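Local coordinates for putative O-GlcNAcase nagJ (Clostridium perfringens, PDB 6PV5), which probably acts as a family 84 hexosaminidase, this chain being the part that carries the catalytic barrel with the domains before and after it, at residues 507-512 against 521-526; 483-488 against 559-564; 412-417 against 497-502. All coordinates share one frame; numbering follows the deposited sequence.

Interaction 1 (507-512 against 521-526); sequences IDSLWE and SLELSN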
loop_
_atom_site.group_PDB
_atom_site.type_symbol
_atom_site.label_atom_id
_atom_site.label_comp_id
_atom_site.label_asym_id
_atom_site.label_seq_id
_atom_site.Cartn_x
_atom_site.Cartn_y
_atom_site.Cartn_z
ATOM N N ILE A 507 28.233 9.112 -9.991
ATOM C CA ILE A 507 28.304 9.758 -11.296
ATOM C C ILE A 507 28.596 11.250 -11.127
ATOM O O ILE A 507 29.503 11.777 -11.763
ATOM C CB ILE A 507 27.047 9.443 -12.132
ATOM C CG1 ILE A 507 27.079 7.984 -12.585
ATOM C CG2 ILE A 507 26.890 10.397 -13.316
ATOM C CD1 ILE A 507 25.722 7.380 -12.878
ATOM N N ASP A 508 27.837 11.936 -10.268
ATOM C CA ASP A 508 27.966 13.379 -10.114
ATOM C C ASP A 508 29.399 13.725 -9.704
ATOM O O ASP A 508 29.968 14.737 -10.139
ATOM C CB ASP A 508 26.933 13.900 -9.110
ATOM C CG ASP A 508 25.489 13.830 -9.618
ATOM O OD1 ASP A 508 25.296 13.678 -10.850
ATOM O OD2 ASP A 508 24.555 13.941 -8.777
ATOM N N SER A 509 29.957 12.870 -8.841
ATOM C CA SER A 509 31.313 12.994 -8.324
ATOM C C SER A 509 32.324 12.692 -9.435
ATOM O O SER A 509 33.346 13.364 -9.552
ATOM C CB SER A 509 31.481 12.106 -7.086
ATOM O OG SER A 509 32.811 11.640 -6.927
ATOM N N LEU A 510 32.011 11.685 -10.260
ATOM C CA LEU A 510 32.866 11.305 -11.368
ATOM C C LEU A 510 33.041 12.500 -12.307
ATOM O O LEU A 510 34.170 12.808 -12.698
ATOM C CB LEU A 510 32.259 10.099 -12.086
ATOM C CG LEU A 510 32.996 9.581 -13.322
ATOM C CD1 LEU A 510 32.786 8.087 -13.448
ATOM C CD2 LEU A 510 32.524 10.269 -14.593
ATOM N N TRP A 511 31.936 13.178 -12.642
ATOM C CA TRP A 511 32.000 14.217 -13.659
ATOM C C TRP A 511 32.852 15.398 -13.210
ATOM O O TRP A 511 33.472 16.043 -14.053
ATOM C CB TRP A 511 30.624 14.671 -14.155
ATOM C CG TRP A 511 29.960 13.678 -15.060
ATOM C CD1 TRP A 511 28.699 13.162 -14.929
ATOM C CD2 TRP A 511 30.522 13.073 -16.241
ATOM N NE1 TRP A 511 28.433 12.290 -15.951
ATOM C CE2 TRP A 511 29.534 12.205 -16.766
ATOM C CE3 TRP A 511 31.754 13.176 -16.909
ATOM C CZ2 TRP A 511 29.751 11.450 -17.922
ATOM C CZ3 TRP A 511 31.974 12.417 -18.042
ATOM C CH2 TRP A 511 30.978 11.568 -18.542
ATOM N N GLU A 512 32.851 15.686 -11.904
ATOM C CA GLU A 512 33.643 16.774 -11.355
ATOM C C GLU A 512 35.129 16.435 -11.491
ATOM O O GLU A 512 35.918 17.270 -11.911
ATOM C CB GLU A 512 33.300 17.000 -9.877
ATOM C CG GLU A 512 31.968 17.689 -9.650
ATOM C CD GLU A 512 32.015 19.205 -9.653
ATOM O OE1 GLU A 512 32.828 19.774 -8.888
ATOM O OE2 GLU A 512 31.226 19.819 -10.412
ATOM N N SER A 521 39.330 5.986 -11.150
ATOM C CA SER A 521 39.401 4.532 -11.138
ATOM C C SER A 521 38.404 3.923 -10.163
ATOM O O SER A 521 37.764 2.935 -10.497
ATOM C CB SER A 521 40.793 4.044 -10.830
ATOM O OG SER A 521 41.728 4.771 -11.605
ATOM N N LEU A 522 38.328 4.480 -8.953
ATOM C CA LEU A 522 37.447 3.951 -7.927
ATOM C C LEU A 522 35.983 4.063 -8.371
ATOM O O LEU A 522 35.209 3.137 -8.176
ATOM C CB LEU A 522 37.709 4.714 -6.625
ATOM C CG LEU A 522 36.677 4.481 -5.524
ATOM C CD1 LEU A 522 36.769 3.063 -4.967
ATOM C CD2 LEU A 522 36.807 5.514 -4.415
ATOM N N GLU A 523 35.614 5.192 -8.980
ATOM C CA GLU A 523 34.265 5.432 -9.474
ATOM C C GLU A 523 33.953 4.515 -10.650
ATOM O O GLU A 523 32.895 3.895 -10.679
ATOM C CB GLU A 523 34.101 6.879 -9.942
ATOM C CG GLU A 523 33.910 7.860 -8.806
ATOM C CD GLU A 523 35.189 8.400 -8.181
ATOM O OE1 GLU A 523 36.298 7.942 -8.568
ATOM O OE2 GLU A 523 35.072 9.287 -7.317
ATOM N N LEU A 524 34.883 4.418 -11.610
ATOM C CA LEU A 524 34.703 3.525 -12.747
ATOM C C LEU A 524 34.518 2.088 -12.266
ATOM O O LEU A 524 33.643 1.360 -12.747
ATOM C CB LEU A 524 35.896 3.650 -13.706
ATOM C CG LEU A 524 35.896 4.915 -14.566
ATOM C CD1 LEU A 524 36.816 4.732 -15.771
ATOM C CD2 LEU A 524 34.480 5.254 -15.028
ATOM N N SER A 525 35.348 1.700 -11.294
ATOM C CA SER A 525 35.257 0.391 -10.673
ATOM C C SER A 525 33.886 0.196 -10.028
ATOM O O SER A 525 33.283 -0.849 -10.202
ATOM C CB SER A 525 36.374 0.203 -9.668
ATOM O OG SER A 525 36.363 -1.124 -9.162
ATOM N N ASN A 526 33.404 1.210 -9.293
ATOM C CA ASN A 526 32.125 1.150 -8.601
ATOM C C ASN A 526 31.001 1.006 -9.622
ATOM O O ASN A 526 30.149 0.139 -9.475
ATOM C CB ASN A 526 31.877 2.412 -7.766
ATOM C CG ASN A 526 32.563 2.372 -6.419
ATOM O OD1 ASN A 526 32.906 1.298 -5.920
ATOM N ND2 ASN A 526 32.743 3.533 -5.810
#
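The carboxylate of E523 reaches across to S509, where E523 OE2 accepts a weak bond from S509 OG at 3.3 Å; the same oxygen is salt-bridged to K513, one helical turn further along the first helix and its stronger partner. The other flat group is the indole of W511, which takes no part in the crossing itself. It has the CD2 methyl of its neighbour L510 3.7 Å above the outer part of one face, and it also makes a cation-pi contact with K618 and an edge-to-face contact with W514. L510 thus works on two sides: CD2 rests on the indole, while CD1 meets L524 CD2 at 3.7 Å and E523 CB at 3.9 Å. With CG anti to the backbone N (chi1 178°), the leucine brings its branched end closer to helix 521-544 than its first bond would suggest, and it crosses the side chain of L524 at about a right angle. E523 and L510 pass one another head to tail. The glutamate chain bends at chi2, 86°, giving one residue two roles: CB stays in the apolar layer and the carboxylate turns to S509 and K513. The K513 charge would offset that of the buried E523 and probably favours its ionised form. Beyond the pair, L524 packs on I572, L575 and Q576 of helix 548-579, and L510 also touches L527. Helices 501-515 and 521-544 run roughly antiparallel here, their local axes 9.9 Å apart and inclined at 146°, with a short connection between them. This is an antiparallel helical hairpin, one of the building blocks of the helical region that follows the catalytic barrel.

Interaction 2 (483-488 against 559-564); sequences FKIFAN and SKFEIY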
loop_
_atom_site.group_PDB
_atom_site.type_symbol
_atom_site.label_atom_id
_atom_site.label_comp_id
_atom_site.label_asym_id
_atom_site.label_seq_id
_atom_site.Cartn_x
_atom_site.Cartn_y
_atom_site.Cartn_z
ATOM N N PHE A 483 16.056 -8.896 -7.161
ATOM C CA PHE A 483 14.927 -7.997 -7.358
ATOM C C PHE A 483 15.250 -6.564 -6.917
ATOM O O PHE A 483 14.918 -5.604 -7.611
ATOM C CB PHE A 483 13.671 -8.525 -6.654
ATOM C CG PHE A 483 12.429 -7.900 -7.232
ATOM C CD1 PHE A 483 12.001 -6.652 -6.799
ATOM C CD2 PHE A 483 11.735 -8.529 -8.263
ATOM C CE1 PHE A 483 10.883 -6.050 -7.367
ATOM C CE2 PHE A 483 10.617 -7.925 -8.826
ATOM C CZ PHE A 483 10.189 -6.680 -8.378
ATOM N N LYS A 484 15.873 -6.411 -5.742
ATOM C CA LYS A 484 16.176 -5.087 -5.222
ATOM C C LYS A 484 17.130 -4.350 -6.164
ATOM O O LYS A 484 16.935 -3.162 -6.413
ATOM C CB LYS A 484 16.745 -5.160 -3.800
ATOM C CG LYS A 484 16.996 -3.783 -3.183
ATOM C CD LYS A 484 17.552 -3.831 -1.789
ATOM C CE LYS A 484 17.811 -2.448 -1.214
ATOM N NZ LYS A 484 18.204 -2.556 0.211
ATOM N N ILE A 485 18.138 -5.062 -6.693
ATOM C CA ILE A 485 19.047 -4.496 -7.684
ATOM C C ILE A 485 18.252 -3.887 -8.841
ATOM O O ILE A 485 18.579 -2.796 -9.308
ATOM C CB ILE A 485 20.101 -5.524 -8.155
ATOM C CG1 ILE A 485 21.080 -5.888 -7.026
ATOM C CG2 ILE A 485 20.825 -5.000 -9.386
ATOM C CD1 ILE A 485 21.898 -7.158 -7.270
ATOM N N PHE A 486 17.188 -4.573 -9.281
ATOM C CA PHE A 486 16.327 -4.068 -10.348
ATOM C C PHE A 486 15.454 -2.918 -9.835
ATOM O O PHE A 486 15.383 -1.843 -10.445
ATOM C CB PHE A 486 15.483 -5.246 -10.865
ATOM C CG PHE A 486 14.382 -4.898 -11.833
ATOM C CD1 PHE A 486 14.677 -4.572 -13.151
ATOM C CD2 PHE A 486 13.050 -4.932 -11.437
ATOM C CE1 PHE A 486 13.659 -4.271 -14.054
ATOM C CE2 PHE A 486 12.033 -4.622 -12.330
ATOM C CZ PHE A 486 12.338 -4.298 -13.643
ATOM N N ALA A 487 14.768 -3.156 -8.707
ATOM C CA ALA A 487 13.803 -2.194 -8.179
ATOM C C ALA A 487 14.481 -0.873 -7.799
ATOM O O ALA A 487 13.869 0.189 -7.887
ATOM C CB ALA A 487 13.080 -2.797 -6.998
ATOM N N ASN A 488 15.755 -0.939 -7.412
ATOM C CA ASN A 488 16.538 0.250 -7.084
ATOM C C ASN A 488 16.497 1.290 -8.201
ATOM O O ASN A 488 16.578 2.496 -7.931
ATOM C CB ASN A 488 17.956 -0.138 -6.644
ATOM C CG ASN A 488 18.882 1.017 -6.311
ATOM O OD1 ASN A 488 18.518 1.954 -5.604
ATOM N ND2 ASN A 488 20.105 0.946 -6.812
ATOM N N SER A 559 14.328 -6.654 -19.763
ATOM C CA SER A 559 15.103 -6.752 -20.990
ATOM C C SER A 559 15.850 -5.450 -21.232
ATOM O O SER A 559 17.017 -5.481 -21.609
ATOM C CB SER A 559 14.208 -7.092 -22.180
ATOM O OG SER A 559 13.498 -8.288 -21.900
ATOM N N LYS A 560 15.148 -4.323 -21.044
ATOM C CA LYS A 560 15.755 -3.015 -21.199
ATOM C C LYS A 560 16.870 -2.843 -20.166
ATOM O O LYS A 560 17.916 -2.266 -20.480
ATOM C CB LYS A 560 14.724 -1.887 -21.093
ATOM C CG LYS A 560 15.284 -0.516 -21.436
ATOM C CD LYS A 560 14.272 0.456 -21.921
ATOM C CE LYS A 560 14.891 1.776 -22.306
ATOM N NZ LYS A 560 13.838 2.686 -22.845
ATOM N N PHE A 561 16.659 -3.388 -18.963
ATOM C CA PHE A 561 17.603 -3.229 -17.859
ATOM C C PHE A 561 18.931 -3.903 -18.203
ATOM O O PHE A 561 19.986 -3.376 -17.896
ATOM C CB PHE A 561 17.055 -3.903 -16.603
ATOM C CG PHE A 561 17.725 -3.600 -15.285
ATOM C CD1 PHE A 561 17.641 -2.339 -14.705
ATOM C CD2 PHE A 561 18.358 -4.608 -14.568
ATOM C CE1 PHE A 561 18.207 -2.084 -13.455
ATOM C CE2 PHE A 561 18.915 -4.354 -13.316
ATOM C CZ PHE A 561 18.834 -3.097 -12.752
ATOM N N GLU A 562 18.856 -5.068 -18.853
ATOM C CA GLU A 562 20.035 -5.800 -19.289
ATOM C C GLU A 562 20.849 -4.971 -20.278
ATOM O O GLU A 562 22.071 -4.945 -20.178
ATOM C CB GLU A 562 19.647 -7.134 -19.926
ATOM C CG GLU A 562 20.850 -8.033 -20.155
ATOM C CD GLU A 562 20.547 -9.410 -20.723
ATOM O OE1 GLU A 562 19.659 -10.101 -20.192
ATOM O OE2 GLU A 562 21.220 -9.797 -21.682
ATOM N N ILE A 563 20.173 -4.310 -21.225
ATOM C CA ILE A 563 20.811 -3.457 -22.223
ATOM C C ILE A 563 21.460 -2.228 -21.570
ATOM O O ILE A 563 22.555 -1.829 -21.987
ATOM C CB ILE A 563 19.815 -3.032 -23.325
ATOM C CG1 ILE A 563 19.141 -4.220 -24.023
ATOM C CG2 ILE A 563 20.470 -2.084 -24.334
ATOM C CD1 ILE A 563 18.164 -3.789 -25.106
ATOM N N TYR A 564 20.776 -1.590 -20.595
ATOM C CA TYR A 564 21.389 -0.519 -19.822
ATOM C C TYR A 564 22.700 -1.007 -19.194
ATOM O O TYR A 564 23.697 -0.299 -19.241
ATOM C CB TYR A 564 20.474 -0.008 -18.701
ATOM C CG TYR A 564 19.526 1.075 -19.127
ATOM C CD1 TYR A 564 20.011 2.300 -19.570
ATOM C CD2 TYR A 564 18.154 0.887 -19.067
ATOM C CE1 TYR A 564 19.150 3.304 -19.972
ATOM C CE2 TYR A 564 17.282 1.881 -19.478
ATOM C CZ TYR A 564 17.781 3.090 -19.919
ATOM O OH TYR A 564 16.947 4.107 -20.283
#
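F486 drives the edge of its ring into the face of F561, a T-shaped pair with centroids 5.2 Å apart and planes at 80°. The touching atom is CD1 of F486, which stands 3.8 Å above the F561 plane, over the middle of that ring, while F561 CG lies at the edge of the F486 ring, in its plane. Both phenylalanines have CG anti to the backbone N (chi1 171° for F486 and -167° for F561), but the two side chains are used differently. F561 starts out toward helix 480-487 and spans the gap between the backbones, whose nearest CA atoms, those of F486 and F561, are 7.7 Å apart. Its leading atom CZ comes to rest against the main chain, 3.6 Å from F486 CA and 3.5 Å from the carbonyl O of I485. F486 instead leaves its helix across the line of approach, so its ring comes alongside F561 and offers CD1 rather than its far end. F561 is further enclosed by M534 and V537 of helix 521-544 and by H489, with which it forms another edge-to-face pair. F486 continues onto H557 and L558 of helix 548-579, onto I607, and onto L417 of the barrel loop. The two rings therefore tie the end of helix 480-487 into the long helices of the post-catalytic region. Across the two segments the attachment is apolar and aromatic: the slightly positive C-H edge of F486 faces the electron-rich pi surface of F561, a match that depends on the mutual tilt of the rings and gives a buried joint some orientational preference without hydrogen bonding.

Interaction 3 (412-417 against 497-502); sequences EDKMAL and RPDSPE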
loop_
_atom_site.group_PDB
_atom_site.type_symbol
_atom_site.label_atom_id
_atom_site.label_comp_id
_atom_site.label_asym_id
_atom_site.label_seq_id
_atom_site.Cartn_x
_atom_site.Cartn_y
_atom_site.Cartn_z
ATOM N N GLU A 412 2.867 5.522 -17.576
ATOM C CA GLU A 412 2.498 4.127 -17.434
ATOM C C GLU A 412 3.636 3.196 -17.860
ATOM O O GLU A 412 3.557 2.019 -17.573
ATOM C CB GLU A 412 1.199 3.833 -18.192
ATOM C CG GLU A 412 1.198 4.489 -19.568
ATOM C CD GLU A 412 0.234 3.916 -20.600
ATOM O OE1 GLU A 412 -0.696 3.189 -20.195
ATOM O OE2 GLU A 412 0.418 4.200 -21.815
ATOM N N ASP A 413 4.676 3.724 -18.518
ATOM C CA ASP A 413 5.786 2.897 -18.988
ATOM C C ASP A 413 6.843 2.725 -17.906
ATOM O O ASP A 413 7.777 1.944 -18.085
ATOM C CB ASP A 413 6.488 3.515 -20.203
ATOM C CG ASP A 413 5.561 3.621 -21.405
ATOM O OD1 ASP A 413 4.814 2.647 -21.658
ATOM O OD2 ASP A 413 5.558 4.693 -22.047
ATOM N N LYS A 414 6.704 3.454 -16.794
ATOM C CA LYS A 414 7.604 3.223 -15.668
ATOM C C LYS A 414 6.849 2.564 -14.513
ATOM O O LYS A 414 5.831 3.099 -14.087
ATOM C CB LYS A 414 8.214 4.549 -15.200
ATOM C CG LYS A 414 9.272 4.356 -14.132
ATOM C CD LYS A 414 10.200 5.532 -13.897
ATOM C CE LYS A 414 11.342 5.111 -12.978
ATOM N NZ LYS A 414 12.242 6.255 -12.668
ATOM N N MET A 415 7.378 1.450 -13.974
ATOM C CA MET A 415 6.811 0.810 -12.797
ATOM C C MET A 415 7.336 1.496 -11.531
ATOM O O MET A 415 8.529 1.748 -11.410
ATOM C CB MET A 415 7.175 -0.678 -12.705
ATOM C CG MET A 415 6.742 -1.534 -13.891
ATOM S SD MET A 415 4.938 -1.522 -14.105
ATOM C CE MET A 415 4.637 -3.095 -14.911
ATOM N N ALA A 416 6.439 1.741 -10.562
ATOM C CA ALA A 416 6.846 2.230 -9.250
ATOM C C ALA A 416 6.997 1.021 -8.340
ATOM O O ALA A 416 6.011 0.348 -8.041
ATOM C CB ALA A 416 5.819 3.206 -8.721
ATOM N N LEU A 417 8.240 0.738 -7.936
ATOM C CA LEU A 417 8.544 -0.454 -7.163
ATOM C C LEU A 417 9.213 -0.062 -5.848
ATOM O O LEU A 417 9.841 -0.906 -5.215
ATOM C CB LEU A 417 9.472 -1.373 -7.983
ATOM C CG LEU A 417 8.891 -1.896 -9.307
ATOM C CD1 LEU A 417 9.957 -2.679 -10.085
ATOM C CD2 LEU A 417 7.684 -2.793 -9.029
ATOM N N ARG A 497 10.865 7.483 -3.528
ATOM C CA ARG A 497 12.299 7.459 -3.281
ATOM C C ARG A 497 13.043 7.726 -4.594
ATOM O O ARG A 497 12.695 7.150 -5.634
ATOM C CB ARG A 497 12.648 6.076 -2.724
ATOM C CG ARG A 497 14.138 5.762 -2.600
ATOM C CD ARG A 497 14.297 4.254 -2.516
ATOM N NE ARG A 497 15.658 3.727 -2.352
ATOM C CZ ARG A 497 16.466 3.354 -3.348
ATOM N NH1 ARG A 497 17.658 2.861 -3.063
ATOM N NH2 ARG A 497 16.093 3.467 -4.616
ATOM N N PRO A 498 14.089 8.594 -4.598
ATOM C CA PRO A 498 14.921 8.794 -5.797
ATOM C C PRO A 498 15.584 7.489 -6.240
ATOM O O PRO A 498 15.960 6.667 -5.412
ATOM C CB PRO A 498 15.968 9.850 -5.351
ATOM C CG PRO A 498 15.242 10.559 -4.197
ATOM C CD PRO A 498 14.533 9.426 -3.457
ATOM N N ASP A 499 15.697 7.294 -7.559
ATOM C CA ASP A 499 16.275 6.079 -8.114
ATOM C C ASP A 499 17.774 6.031 -7.795
ATOM O O ASP A 499 18.434 7.071 -7.809
ATOM C CB ASP A 499 16.205 6.105 -9.640
ATOM C CG ASP A 499 14.802 6.032 -10.229
ATOM O OD1 ASP A 499 13.893 5.511 -9.534
ATOM O OD2 ASP A 499 14.638 6.461 -11.408
ATOM N N SER A 500 18.275 4.827 -7.496
ATOM C CA SER A 500 19.691 4.504 -7.401
ATOM C C SER A 500 20.519 5.692 -6.906
ATOM O O SER A 500 21.393 6.179 -7.631
ATOM C CB SER A 500 20.212 3.980 -8.729
ATOM O OG SER A 500 20.148 5.015 -9.703
ATOM N N PRO A 501 20.307 6.166 -5.649
ATOM C CA PRO A 501 20.964 7.397 -5.161
ATOM C C PRO A 501 22.493 7.390 -5.018
ATOM O O PRO A 501 23.140 8.421 -5.202
ATOM C CB PRO A 501 20.324 7.605 -3.772
ATOM C CG PRO A 501 19.880 6.206 -3.363
ATOM C CD PRO A 501 19.392 5.565 -4.653
ATOM N N GLU A 502 23.061 6.226 -4.696
ATOM C CA GLU A 502 24.491 6.049 -4.522
ATOM C C GLU A 502 25.184 6.082 -5.881
ATOM O O GLU A 502 26.252 6.684 -5.997
ATOM C CB GLU A 502 24.818 4.690 -3.899
ATOM C CG GLU A 502 24.491 4.575 -2.434
ATOM C CD GLU A 502 24.838 3.212 -1.839
ATOM O OE1 GLU A 502 23.904 2.515 -1.383
ATOM O OE2 GLU A 502 26.040 2.840 -1.834
#
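K414 meets the carboxylate of D499 end-on, its NZ 2.7 Å from D499 OD2 in a hydrogen-bonded salt bridge. The two side chains approach head-on from their separate segments. All four lysine torsions are close to 180°, starting with CG anti to the backbone N (chi1 -174°), and this straight reach, which passes L493 and N610, carries the ammonium from the loop after strand 399-403 to the segment leading into helix 501-515. OD2 receives it through its syn lone pair; D499 OD1 lies farther off, 3.6 Å from K414 NZ. That second oxygen is engaged by the backbone N of T491, which would help to fix the rotation of the carboxylate. NZ has two further acceptors, R492 O and OD1 of N609, so three bonds grip the ammonium and its position is closely defined. Both residues are buried, so each charge probably depends on the other for compensation, the neutral acceptors adding support. The chemistry is that of an internal ion pair: a lysine of a barrel loop is bound to D499, R492 O and N609 OD1, while T491 N holds the other carboxylate oxygen, joining separate parts of the chain just beyond the barrel.

Interactions 2 and 3 lie side by side, their centres 11 Å apart, whereas the centre of interaction 1 is about 20 Å from that of interaction 2 and 21 Å from that of interaction 3, further out along the helical region. Segments 497-502 and 507-512 both belong to or lead into helix 501-515. Along the chain, interaction 3 closes before interaction 1 opens; interaction 1 is nested within the loop closed by interaction 2, and interactions 2 and 3 alternate in their segments. The last two also touch directly: N488 bonds R497 and S500. Together, interactions 2 and 3 join the barrel side to the helices after it, and interaction 1 pairs two of those helices.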